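Local coordinates for protein trehalose-6-phosphate phosphatase (Candida albicans, PDB 5DXI) that is a phosphatase of the HAD clan that binds a magnesium ion, beryllium trifluoride and a glucose-containing glycan, at residues D119-Y124 with A180-R185; N132-R135 with L140-H143; W142-A147 with F154-C159; K158-L163 with V175-A180. All coordinates share one frame; numbering follows the deposited sequence.

Interaction 1: D119-Y124 with A180-R185; sequences DIFKYY and ANIEVR. With GLC (alpha-D-glucopyranose), chain C.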
# COMPACT_ATOMS: atom_id res chain seq x y z
N ASP A 119 -6.05 18.95 16.71
CA ASP A 119 -5.64 19.70 17.90
C ASP A 119 -4.38 19.11 18.52
O ASP A 119 -3.47 19.83 18.92
CB ASP A 119 -6.77 19.73 18.94
CG ASP A 119 -7.89 20.67 18.54
OD1 ASP A 119 -7.72 21.41 17.55
OD2 ASP A 119 -8.94 20.66 19.22
N ILE A 120 -4.33 17.79 18.61
CA ILE A 120 -3.18 17.14 19.20
C ILE A 120 -1.94 17.33 18.31
O ILE A 120 -0.85 17.62 18.80
CB ILE A 120 -3.46 15.64 19.46
CG1 ILE A 120 -4.53 15.51 20.55
CG2 ILE A 120 -2.19 14.90 19.85
CD1 ILE A 120 -5.08 14.11 20.74
N PHE A 121 -2.14 17.21 16.99
CA PHE A 121 -1.06 17.40 16.02
C PHE A 121 -0.54 18.84 16.06
O PHE A 121 0.66 19.08 15.90
CB PHE A 121 -1.52 17.05 14.60
CG PHE A 121 -1.47 15.56 14.29
CD1 PHE A 121 -0.77 14.69 15.10
CD2 PHE A 121 -2.14 15.05 13.17
CE1 PHE A 121 -0.73 13.32 14.81
CE2 PHE A 121 -2.10 13.69 12.87
CZ PHE A 121 -1.40 12.82 13.70
N LYS A 122 -1.44 19.80 16.26
CA LYS A 122 -1.02 21.20 16.32
C LYS A 122 -0.08 21.46 17.50
O LYS A 122 0.90 22.20 17.39
CB LYS A 122 -2.24 22.13 16.40
CG LYS A 122 -2.91 22.36 15.06
CD LYS A 122 -4.15 23.24 15.21
CE LYS A 122 -4.67 23.68 13.86
NZ LYS A 122 -6.05 24.24 13.97
N TYR A 123 -0.37 20.82 18.63
CA TYR A 123 0.50 20.91 19.81
C TYR A 123 1.90 20.37 19.55
O TYR A 123 2.89 21.00 19.91
CB TYR A 123 -0.14 20.17 20.99
CG TYR A 123 0.75 20.05 22.21
CD1 TYR A 123 0.79 21.07 23.17
CD2 TYR A 123 1.50 18.91 22.44
CE1 TYR A 123 1.59 20.96 24.29
CE2 TYR A 123 2.31 18.79 23.57
CZ TYR A 123 2.34 19.82 24.49
OH TYR A 123 3.14 19.70 25.61
N TYR A 124 1.99 19.20 18.93
CA TYR A 124 3.29 18.59 18.70
C TYR A 124 4.01 19.25 17.53
O TYR A 124 5.23 19.23 17.48
CB TYR A 124 3.16 17.08 18.50
CG TYR A 124 2.86 16.36 19.79
CD1 TYR A 124 3.90 16.01 20.65
CD2 TYR A 124 1.56 16.05 20.16
CE1 TYR A 124 3.64 15.37 21.84
CE2 TYR A 124 1.30 15.41 21.35
CZ TYR A 124 2.34 15.07 22.19
OH TYR A 124 2.07 14.42 23.37
N ALA A 180 8.72 8.48 9.32
CA ALA A 180 8.80 9.87 9.76
C ALA A 180 7.42 10.54 9.75
O ALA A 180 7.29 11.72 9.38
CB ALA A 180 9.80 10.67 8.89
N ASN A 181 6.39 9.78 10.11
CA ASN A 181 5.06 10.36 10.25
C ASN A 181 4.21 9.66 11.30
O ASN A 181 4.57 8.60 11.82
CB ASN A 181 4.32 10.38 8.88
CG ASN A 181 3.78 8.98 8.44
OD1 ASN A 181 3.20 8.24 9.23
ND2 ASN A 181 3.95 8.66 7.17
N ILE A 182 3.08 10.28 11.62
CA ILE A 182 2.02 9.60 12.33
C ILE A 182 0.78 9.79 11.46
O ILE A 182 0.55 10.89 10.97
CB ILE A 182 1.78 10.16 13.74
CG1 ILE A 182 3.00 9.88 14.62
CG2 ILE A 182 0.56 9.50 14.39
CD1 ILE A 182 2.93 10.58 15.96
N GLU A 183 -0.00 8.76 11.26
CA GLU A 183 -1.22 8.89 10.49
C GLU A 183 -2.36 8.36 11.31
O GLU A 183 -2.19 7.42 12.03
CB GLU A 183 -1.11 8.14 9.15
CG GLU A 183 -0.00 8.62 8.22
CD GLU A 183 -0.39 8.63 6.75
OE1 GLU A 183 -1.55 8.81 6.44
OE2 GLU A 183 0.48 8.46 5.91
N VAL A 184 -3.51 8.99 11.20
CA VAL A 184 -4.72 8.53 11.88
C VAL A 184 -5.87 8.35 10.89
O VAL A 184 -6.14 9.23 10.07
CB VAL A 184 -5.15 9.52 12.98
CG1 VAL A 184 -6.43 9.04 13.64
CG2 VAL A 184 -4.04 9.67 14.02
N ARG A 185 -6.52 7.21 10.94
CA ARG A 185 -7.64 6.96 10.07
C ARG A 185 -8.56 5.92 10.72
O ARG A 185 -8.13 5.24 11.66
CB ARG A 185 -7.14 6.50 8.70
CG ARG A 185 -6.40 5.21 8.75
CD ARG A 185 -6.94 4.20 7.75
NE ARG A 185 -6.00 3.09 7.68
CZ ARG A 185 -5.90 2.14 8.60
NH1 ARG A 185 -6.73 2.14 9.65
NH2 ARG A 185 -5.01 1.18 8.47
C1 GLC C . 3.68 10.18 1.71
C2 GLC C . 2.52 11.15 1.91
C3 GLC C . 1.57 10.60 2.97
C4 GLC C . 1.10 9.21 2.54
C5 GLC C . 2.32 8.32 2.34
C6 GLC C . 1.88 6.97 1.80
O1 GLC C . 4.46 10.09 2.89
O2 GLC C . 3.05 12.41 2.33
O3 GLC C . 0.43 11.44 3.10
O4 GLC C . 0.24 8.64 3.55
O5 GLC C . 3.20 8.88 1.38
O6 GLC C . 1.35 7.15 0.48

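Interaction 2: N132-R135 with L140-H143; sequences NIER and LTWH. With GLC (alpha-D-glucopyranose), chain C.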
# COMPACT_ATOMS: atom_id res chain seq x y z
N ASN A 132 5.06 19.26 9.94
CA ASN A 132 3.81 19.86 9.48
C ASN A 132 2.66 18.84 9.42
O ASN A 132 2.88 17.63 9.47
CB ASN A 132 3.97 20.52 8.11
CG ASN A 132 4.04 19.51 6.98
OD1 ASN A 132 4.99 18.76 6.87
ND2 ASN A 132 3.04 19.53 6.11
N ILE A 133 1.45 19.37 9.30
CA ILE A 133 0.24 18.58 9.30
C ILE A 133 -0.31 18.47 7.89
O ILE A 133 -0.44 19.48 7.21
CB ILE A 133 -0.84 19.20 10.21
CG1 ILE A 133 -0.40 19.18 11.67
CG2 ILE A 133 -2.18 18.47 10.05
CD1 ILE A 133 -1.28 20.01 12.57
N GLU A 134 -0.64 17.26 7.45
CA GLU A 134 -1.30 17.07 6.17
C GLU A 134 -2.73 16.60 6.43
O GLU A 134 -2.95 15.50 6.94
CB GLU A 134 -0.55 16.05 5.31
CG GLU A 134 -1.17 15.82 3.94
CD GLU A 134 -0.50 14.69 3.18
OE1 GLU A 134 0.39 13.99 3.74
OE2 GLU A 134 -0.87 14.51 2.00
N ARG A 135 -3.70 17.44 6.07
CA ARG A 135 -5.11 17.11 6.25
C ARG A 135 -5.67 16.58 4.94
O ARG A 135 -5.88 17.33 3.99
CB ARG A 135 -5.90 18.33 6.70
CG ARG A 135 -5.52 18.81 8.09
CD ARG A 135 -6.03 20.21 8.40
NE ARG A 135 -5.45 20.66 9.67
CZ ARG A 135 -4.35 21.40 9.78
NH1 ARG A 135 -3.72 21.83 8.69
NH2 ARG A 135 -3.89 21.72 10.98
N LEU A 140 -5.56 11.86 8.54
CA LEU A 140 -4.69 12.99 8.86
C LEU A 140 -3.27 12.49 9.06
O LEU A 140 -3.06 11.40 9.60
CB LEU A 140 -5.15 13.73 10.11
CG LEU A 140 -6.37 14.64 9.94
CD1 LEU A 140 -7.65 13.88 10.21
CD2 LEU A 140 -6.26 15.87 10.84
N THR A 141 -2.30 13.28 8.63
CA THR A 141 -0.90 12.89 8.69
C THR A 141 -0.07 13.96 9.37
O THR A 141 -0.16 15.14 9.03
CB THR A 141 -0.33 12.64 7.28
OG1 THR A 141 -1.13 11.67 6.60
CG2 THR A 141 1.09 12.15 7.35
N TRP A 142 0.73 13.57 10.36
CA TRP A 142 1.71 14.49 10.91
C TRP A 142 3.10 14.09 10.43
O TRP A 142 3.57 12.98 10.70
CB TRP A 142 1.65 14.52 12.44
CG TRP A 142 2.62 15.50 13.05
CD1 TRP A 142 2.65 16.86 12.87
CD2 TRP A 142 3.70 15.19 13.94
NE1 TRP A 142 3.69 17.41 13.59
CE2 TRP A 142 4.34 16.41 14.26
CE3 TRP A 142 4.18 14.00 14.50
CZ2 TRP A 142 5.44 16.47 15.11
CZ3 TRP A 142 5.27 14.06 15.35
CH2 TRP A 142 5.90 15.29 15.65
N HIS A 143 3.73 14.99 9.68
CA HIS A 143 5.06 14.77 9.11
C HIS A 143 6.16 15.37 9.98
O HIS A 143 6.06 16.53 10.37
CB HIS A 143 5.16 15.40 7.72
CG HIS A 143 4.34 14.73 6.67
ND1 HIS A 143 4.75 13.59 6.01
CD2 HIS A 143 3.14 15.07 6.13
CE1 HIS A 143 3.84 13.25 5.11
NE2 HIS A 143 2.85 14.13 5.16
C1 GLC C . 3.68 10.18 1.71
C2 GLC C . 2.52 11.15 1.91
C3 GLC C . 1.57 10.60 2.97
C4 GLC C . 1.10 9.21 2.54
C5 GLC C . 2.32 8.32 2.34
C6 GLC C . 1.88 6.97 1.80
O1 GLC C . 4.46 10.09 2.89
O2 GLC C . 3.05 12.41 2.33
O3 GLC C . 0.43 11.44 3.10
O4 GLC C . 0.24 8.64 3.55
O5 GLC C . 3.20 8.88 1.38
O6 GLC C . 1.35 7.15 0.48

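Interaction 3: W142-A147 with F154-C159; sequences WHYRRA and FQAEKC. With GLC (alpha-D-glucopyranose), chain B; GLC (alpha-D-glucopyranose), chain C.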
# COMPACT_ATOMS: atom_id res chain seq x y z
N TRP A 142 0.73 13.57 10.36
CA TRP A 142 1.71 14.49 10.91
C TRP A 142 3.10 14.09 10.43
O TRP A 142 3.57 12.98 10.70
CB TRP A 142 1.65 14.52 12.44
CG TRP A 142 2.62 15.50 13.05
CD1 TRP A 142 2.65 16.86 12.87
CD2 TRP A 142 3.70 15.19 13.94
NE1 TRP A 142 3.69 17.41 13.59
CE2 TRP A 142 4.34 16.41 14.26
CE3 TRP A 142 4.18 14.00 14.50
CZ2 TRP A 142 5.44 16.47 15.11
CZ3 TRP A 142 5.27 14.06 15.35
CH2 TRP A 142 5.90 15.29 15.65
N HIS A 143 3.73 14.99 9.68
CA HIS A 143 5.06 14.77 9.11
C HIS A 143 6.16 15.37 9.98
O HIS A 143 6.06 16.53 10.37
CB HIS A 143 5.16 15.40 7.72
CG HIS A 143 4.34 14.73 6.67
ND1 HIS A 143 4.75 13.59 6.01
CD2 HIS A 143 3.14 15.07 6.13
CE1 HIS A 143 3.84 13.25 5.11
NE2 HIS A 143 2.85 14.13 5.16
N TYR A 144 7.23 14.62 10.24
CA TYR A 144 8.37 15.20 10.94
C TYR A 144 9.72 14.83 10.31
O TYR A 144 10.76 14.89 10.98
CB TYR A 144 8.36 14.79 12.42
CG TYR A 144 8.41 13.30 12.71
CD1 TYR A 144 9.61 12.66 12.93
CD2 TYR A 144 7.24 12.56 12.80
CE1 TYR A 144 9.66 11.29 13.22
CE2 TYR A 144 7.27 11.18 13.08
CZ TYR A 144 8.49 10.56 13.29
OH TYR A 144 8.55 9.21 13.56
N ARG A 145 9.71 14.47 9.03
CA ARG A 145 10.94 14.13 8.33
C ARG A 145 11.92 15.32 8.32
O ARG A 145 13.13 15.15 8.51
CB ARG A 145 10.64 13.66 6.90
CG ARG A 145 11.87 13.29 6.07
CD ARG A 145 11.48 12.51 4.82
NE ARG A 145 10.72 11.30 5.17
CZ ARG A 145 11.26 10.17 5.62
NH1 ARG A 145 12.58 10.09 5.80
NH2 ARG A 145 10.49 9.12 5.91
N ARG A 146 11.40 16.52 8.14
CA ARG A 146 12.23 17.73 8.04
C ARG A 146 12.73 18.26 9.38
O ARG A 146 13.51 19.21 9.41
CB ARG A 146 11.45 18.82 7.33
CG ARG A 146 11.10 18.53 5.89
CD ARG A 146 10.30 19.69 5.33
NE ARG A 146 10.05 19.60 3.89
CZ ARG A 146 8.95 20.06 3.30
NH1 ARG A 146 7.98 20.59 4.03
NH2 ARG A 146 8.80 19.96 1.98
N ALA A 147 12.27 17.67 10.48
CA ALA A 147 12.71 18.10 11.81
C ALA A 147 14.04 17.47 12.19
O ALA A 147 14.53 16.58 11.50
CB ALA A 147 11.66 17.77 12.85
N PHE A 154 11.48 11.90 19.40
CA PHE A 154 11.05 12.04 20.78
C PHE A 154 9.61 12.53 20.84
O PHE A 154 8.77 11.95 21.53
CB PHE A 154 11.97 12.99 21.55
CG PHE A 154 11.55 13.22 22.98
CD1 PHE A 154 11.72 12.23 23.93
CD2 PHE A 154 11.01 14.43 23.37
CE1 PHE A 154 11.34 12.43 25.25
CE2 PHE A 154 10.63 14.65 24.69
CZ PHE A 154 10.80 13.65 25.63
N GLN A 155 9.34 13.63 20.14
CA GLN A 155 7.99 14.19 20.10
C GLN A 155 6.99 13.22 19.48
O GLN A 155 5.83 13.16 19.90
CB GLN A 155 7.98 15.51 19.33
CG GLN A 155 8.80 16.59 20.00
CD GLN A 155 8.35 16.85 21.43
OE1 GLN A 155 9.18 17.07 22.31
NE2 GLN A 155 7.04 16.81 21.67
N ALA A 156 7.45 12.47 18.48
CA ALA A 156 6.62 11.50 17.79
C ALA A 156 6.16 10.42 18.74
O ALA A 156 4.99 10.05 18.74
CB ALA A 156 7.36 10.88 16.63
N GLU A 157 7.09 9.93 19.56
CA GLU A 157 6.80 8.83 20.47
C GLU A 157 5.74 9.20 21.50
O GLU A 157 4.90 8.37 21.86
CB GLU A 157 8.07 8.39 21.20
CG GLU A 157 7.81 7.47 22.39
CD GLU A 157 9.05 6.73 22.84
OE1 GLU A 157 10.15 7.33 22.81
OE2 GLU A 157 8.93 5.55 23.25
N LYS A 158 5.74 10.45 21.94
CA LYS A 158 4.81 10.85 22.98
C LYS A 158 3.53 11.40 22.36
O LYS A 158 2.49 11.47 23.03
CB LYS A 158 5.46 11.86 23.93
CG LYS A 158 6.76 11.29 24.55
CD LYS A 158 6.52 10.75 25.97
CE LYS A 158 6.97 9.29 26.11
NZ LYS A 158 8.28 8.99 25.47
N CYS A 159 3.59 11.78 21.09
CA CYS A 159 2.37 12.06 20.36
C CYS A 159 1.61 10.74 20.16
O CYS A 159 0.40 10.69 20.36
CB CYS A 159 2.66 12.73 19.02
SG CYS A 159 1.15 13.14 18.08
C1 GLC B . 5.67 9.35 2.67
C2 GLC B . 6.58 9.46 3.88
C3 GLC B . 7.09 10.89 4.03
C4 GLC B . 7.82 11.32 2.77
C5 GLC B . 6.87 11.18 1.58
C6 GLC B . 7.54 11.49 0.25
O2 GLC B . 5.90 9.08 5.07
O3 GLC B . 7.95 10.94 5.17
O4 GLC B . 8.23 12.69 2.87
O5 GLC B . 6.38 9.83 1.51
O6 GLC B . 8.50 10.46 -0.04
C1 GLC C . 3.68 10.18 1.71
C2 GLC C . 2.52 11.15 1.91
C3 GLC C . 1.57 10.60 2.97
C4 GLC C . 1.10 9.21 2.54
C5 GLC C . 2.32 8.32 2.34
C6 GLC C . 1.88 6.97 1.80
O1 GLC C . 4.46 10.09 2.89
O2 GLC C . 3.05 12.41 2.33
O3 GLC C . 0.43 11.44 3.10
O4 GLC C . 0.24 8.64 3.55
O5 GLC C . 3.20 8.88 1.38
O6 GLC C . 1.35 7.15 0.48

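Interaction 4: K158-L163 with V175-A180; sequences KCMKEL and VMAGKA. With GLC (alpha-D-glucopyranose), chain B.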
# COMPACT_ATOMS: atom_id res chain seq x y z
N LYS A 158 5.74 10.45 21.94
CA LYS A 158 4.81 10.85 22.98
C LYS A 158 3.53 11.40 22.36
O LYS A 158 2.49 11.47 23.03
CB LYS A 158 5.46 11.86 23.93
CG LYS A 158 6.76 11.29 24.55
CD LYS A 158 6.52 10.75 25.97
CE LYS A 158 6.97 9.29 26.11
NZ LYS A 158 8.28 8.99 25.47
N CYS A 159 3.59 11.78 21.09
CA CYS A 159 2.37 12.06 20.36
C CYS A 159 1.61 10.74 20.16
O CYS A 159 0.40 10.69 20.36
CB CYS A 159 2.66 12.73 19.02
SG CYS A 159 1.15 13.14 18.08
N MET A 160 2.35 9.69 19.81
CA MET A 160 1.78 8.36 19.61
C MET A 160 1.07 7.87 20.85
O MET A 160 -0.04 7.34 20.79
CB MET A 160 2.90 7.37 19.25
CG MET A 160 3.42 7.47 17.83
SD MET A 160 2.25 6.87 16.61
CE MET A 160 1.94 5.22 17.27
N LYS A 161 1.74 8.04 21.99
CA LYS A 161 1.22 7.66 23.29
C LYS A 161 -0.08 8.38 23.61
O LYS A 161 -1.06 7.77 24.03
CB LYS A 161 2.27 7.95 24.37
CG LYS A 161 1.85 7.62 25.80
CD LYS A 161 1.58 6.13 25.99
CE LYS A 161 1.35 5.79 27.46
NZ LYS A 161 0.87 4.40 27.63
N GLU A 162 -0.09 9.70 23.39
CA GLU A 162 -1.23 10.52 23.75
C GLU A 162 -2.45 10.23 22.90
O GLU A 162 -3.57 10.16 23.42
CB GLU A 162 -0.88 12.00 23.63
CG GLU A 162 -2.09 12.92 23.77
CD GLU A 162 -1.72 14.37 23.92
OE1 GLU A 162 -0.51 14.68 24.06
OE2 GLU A 162 -2.64 15.22 23.89
N LEU A 163 -2.25 10.06 21.59
CA LEU A 163 -3.34 9.72 20.69
C LEU A 163 -3.95 8.39 21.11
O LEU A 163 -5.18 8.25 21.16
CB LEU A 163 -2.85 9.64 19.25
CG LEU A 163 -2.52 10.98 18.59
CD1 LEU A 163 -1.74 10.77 17.31
CD2 LEU A 163 -3.82 11.73 18.31
N VAL A 175 -3.99 4.40 14.95
CA VAL A 175 -2.87 5.35 15.00
C VAL A 175 -1.62 4.68 14.43
O VAL A 175 -1.01 3.83 15.09
CB VAL A 175 -2.59 5.88 16.44
CG1 VAL A 175 -1.43 6.86 16.43
CG2 VAL A 175 -3.83 6.54 17.03
N MET A 176 -1.24 5.07 13.22
CA MET A 176 -0.19 4.37 12.49
C MET A 176 1.12 5.15 12.51
O MET A 176 1.16 6.28 12.07
CB MET A 176 -0.58 4.16 11.02
CG MET A 176 -1.55 3.04 10.74
SD MET A 176 -1.70 2.74 8.95
CE MET A 176 -2.42 4.28 8.39
N ALA A 177 2.18 4.54 13.03
CA ALA A 177 3.51 5.13 12.88
C ALA A 177 3.99 4.77 11.47
O ALA A 177 4.13 3.59 11.14
CB ALA A 177 4.47 4.62 13.95
N GLY A 178 4.26 5.78 10.66
CA GLY A 178 4.78 5.56 9.32
C GLY A 178 6.18 6.14 9.24
O GLY A 178 6.68 6.67 10.23
N LYS A 179 6.83 6.03 8.09
CA LYS A 179 8.16 6.59 7.93
C LYS A 179 8.14 8.09 8.19
O LYS A 179 7.58 8.86 7.42
CB LYS A 179 8.70 6.27 6.54
CG LYS A 179 9.10 4.79 6.38
CD LYS A 179 9.57 4.51 4.96
CE LYS A 179 10.08 3.07 4.80
NZ LYS A 179 10.42 2.83 3.37
N ALA A 180 8.72 8.48 9.32
CA ALA A 180 8.80 9.87 9.76
C ALA A 180 7.42 10.54 9.75
O ALA A 180 7.29 11.72 9.38
CB ALA A 180 9.80 10.67 8.89
C1 GLC B . 5.67 9.35 2.67
C2 GLC B . 6.58 9.46 3.88
C3 GLC B . 7.09 10.89 4.03
C4 GLC B . 7.82 11.32 2.77
C5 GLC B . 6.87 11.18 1.58
C6 GLC B . 7.54 11.49 0.25
O2 GLC B . 5.90 9.08 5.07
O3 GLC B . 7.95 10.94 5.17
O4 GLC B . 8.23 12.69 2.87
O5 GLC B . 6.38 9.83 1.51
O6 GLC B . 8.50 10.46 -0.04

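Interaction 1: D119-Y124 with A180-R185
Phe121 reaches from helix 119-124 to strand 181-185 and puts the far end of its ring into the groove between Ile182 and Val184. The packed part is small and mostly apolar, with the Ile182 carbonyl oxygen also against CZ. Phe121 CZ lies 3.9 Å from Ile182 CG2, and the same CZ comes within 4.1 Å of Val184 CG2. Ile182 O and Val184 CG2 stand oblique to the ring. Ile182 offers its CG2 because that methyl stands anti to the backbone N, while CG1 (chi1 -66°) turns the longer branch elsewhere. Leu140, Leu163 and the Trp142 ring also touch Phe121, which is buried. The outer side of the helix is quite different: Asp119, Lys122 and Tyr123 are exposed there. On the strand, Glu183 projects from the reverse face of the sheet, where its OE2 accepts a hydrogen bond from O4 of glucose chain C; the modelled separation is too short to be taken literally. Its OE1 forms a salt bridge with Lys136. The result is a helix laid over one face of an antiparallel sheet whose other face lines a sugar pocket, an alpha/beta arrangement consistent with the cap domains of HAD phosphatases.

Interaction 2: N132-R135 with L140-H143
Glu134 and His143 meet across the two strands with their flat groups turned only 25° apart. His143 NE2 donates to Glu134 OE1 over 2.8 Å in a nearly straight bond that stays in the imidazole plane but reaches the oxygen from its anti side, tilted out of the carboxylate plane. An extended chain, with CG anti to the backbone N (chi1 -179°), carries the carboxylate this far. The same Glu134 OE1 takes a hydrogen bond from O3 of glucose chain C at 2.6 Å and a weak one from its O2, so the bond from His143 probably helps to position the carboxylate for the sugar. Thr141 CG2 lies against one face of the imidazole, off centre toward the rim. Asn132 runs alongside His143, amide and ring planes nearly parallel, 10° apart, and Asn132 OD1 sits 3.5 Å from His143 CB. On the reverse face, Ile133 CG1 meets the edge of the Trp142 indole at CD1, 4.0 Å away. Ile133 CG2 covers a face of the Arg135 guanidinium, whose charge is paired with Asp118; the aliphatic part of Arg135 crosses Leu140, with CG 4.1 Å from Leu140 CD2. Backbone bonds fix this register: Glu134 with Thr141 and Asn132 with His143 are hydrogen-bonded pairs, and Glu134 N reaches Thr141 O at 2.7 Å. This is an antiparallel beta hairpin, with one face supplying Glu134, Thr141 and His143 to the glycan pocket and the other turned to helix 113-126.

Interaction 3: W142-A147 with F154-C159
Tyr144 and Ala156 bring the two backbones closest, their CA atoms 8.0 Å apart. Just past the strand, residues 144-147 make a type I beta turn, closed by Ala147 N to Tyr144 O at 3.2 Å, while 154-159 is helix. Ala156 makes the central contact: its CB sits over one face of the Tyr144 ring, nearest the hydroxyl end, with Tyr144 CZ 3.5 Å away, a CH-pi contact. In Tyr144, CG lies between the backbone N and the carbonyl carbon (chi1 59°), and this swings the ring toward the helix. Trp142 comes in beside it edge-on, its CZ3 3.8 Å from Ala156 CA. Cys159 SG stands 5.3 Å from the centroid of the six-membered ring of Trp142, an oblique sulfur-aromatic contact. This is the strand-to-helix connection of what is probably the cap domain, as in HAD relatives: the chain leaves strand 140-143, turns, and helix 149-165 folds back over the sheet. The turn also carries a binding group away from the helix. Arg145 NE donates to O3 of glucose chain B at 2.8 Å, along the edge of the guanidinium, and NH2 adds a weak bond to the same oxygen. The bend at chi3 (-57°) brings the guanidinium round to the sugar.

Interaction 4: K158-L163 with V175-A180
Lys179 O is gripped by two hydroxyls of glucose chain B. O2 donates to Lys179 O over 2.9 Å and O3 over 3.1 Å, so one backbone carbonyl holds two neighbouring positions on the sugar; Arg145 NH2 is probably also bonded to it. The Lys179 side chain leads to Asp233, a ligand of the magnesium ion, in a salt bridge through NZ, while its backbone N bonds to Asp234; the loop just after the strand thus meets both the glycan and the metal site. Back along the strand, the contact with the helix has no hydrogen bond, is mainly apolar and lies toward the border of the sheet. Helix and strand segments run nearly antiparallel, 166° between their directions, with axes 9.4 Å apart at closest approach. Strand 173-178 is an outermost strand of the four-stranded antiparallel sheet, and helix 149-165 packs on the face that also carries helix 113-126, a layered alpha/beta build that is probably the cap domain. Val175 is the central residue: its CG1 meets both Met160 and Leu163. Met160 slides past it in the opposite direction, with SD 3.7 Å from Val175 CG1. The bend at chi2 (-71°) places Met160 SD there and 4.1 Å from Ala177 CB, and chi3 (-55°) turns CE toward Val175 CG1. Leu163 crosses Val175, its CB lying 3.9 Å from Val175 CG2. Leu163 also touches Ile120, Phe121 and Ile182, whereas Ala177 remains exposed.

Overall arrangement
From the N terminus, helix 113-126 comes first, and interaction 1 closes the longest loop when strand 181-186 packs under it. The other three contacts fall within that loop. Interaction 2 is the tight hairpin of strands 132-135 and 140-143. Interaction 3 starts on the same strand, sharing Trp142 and His143, and ties it to helix 149-165. Interaction 4 takes over on that helix at Lys158 and Cys159 and joins it to strand 173-178, meeting interaction 1 again at Ala180. Together they bind two helices to one face of a single antiparallel sheet. Interactions 1, 2 and 3 reach glucose chain C, and 3 and 4 reach glucose chain B.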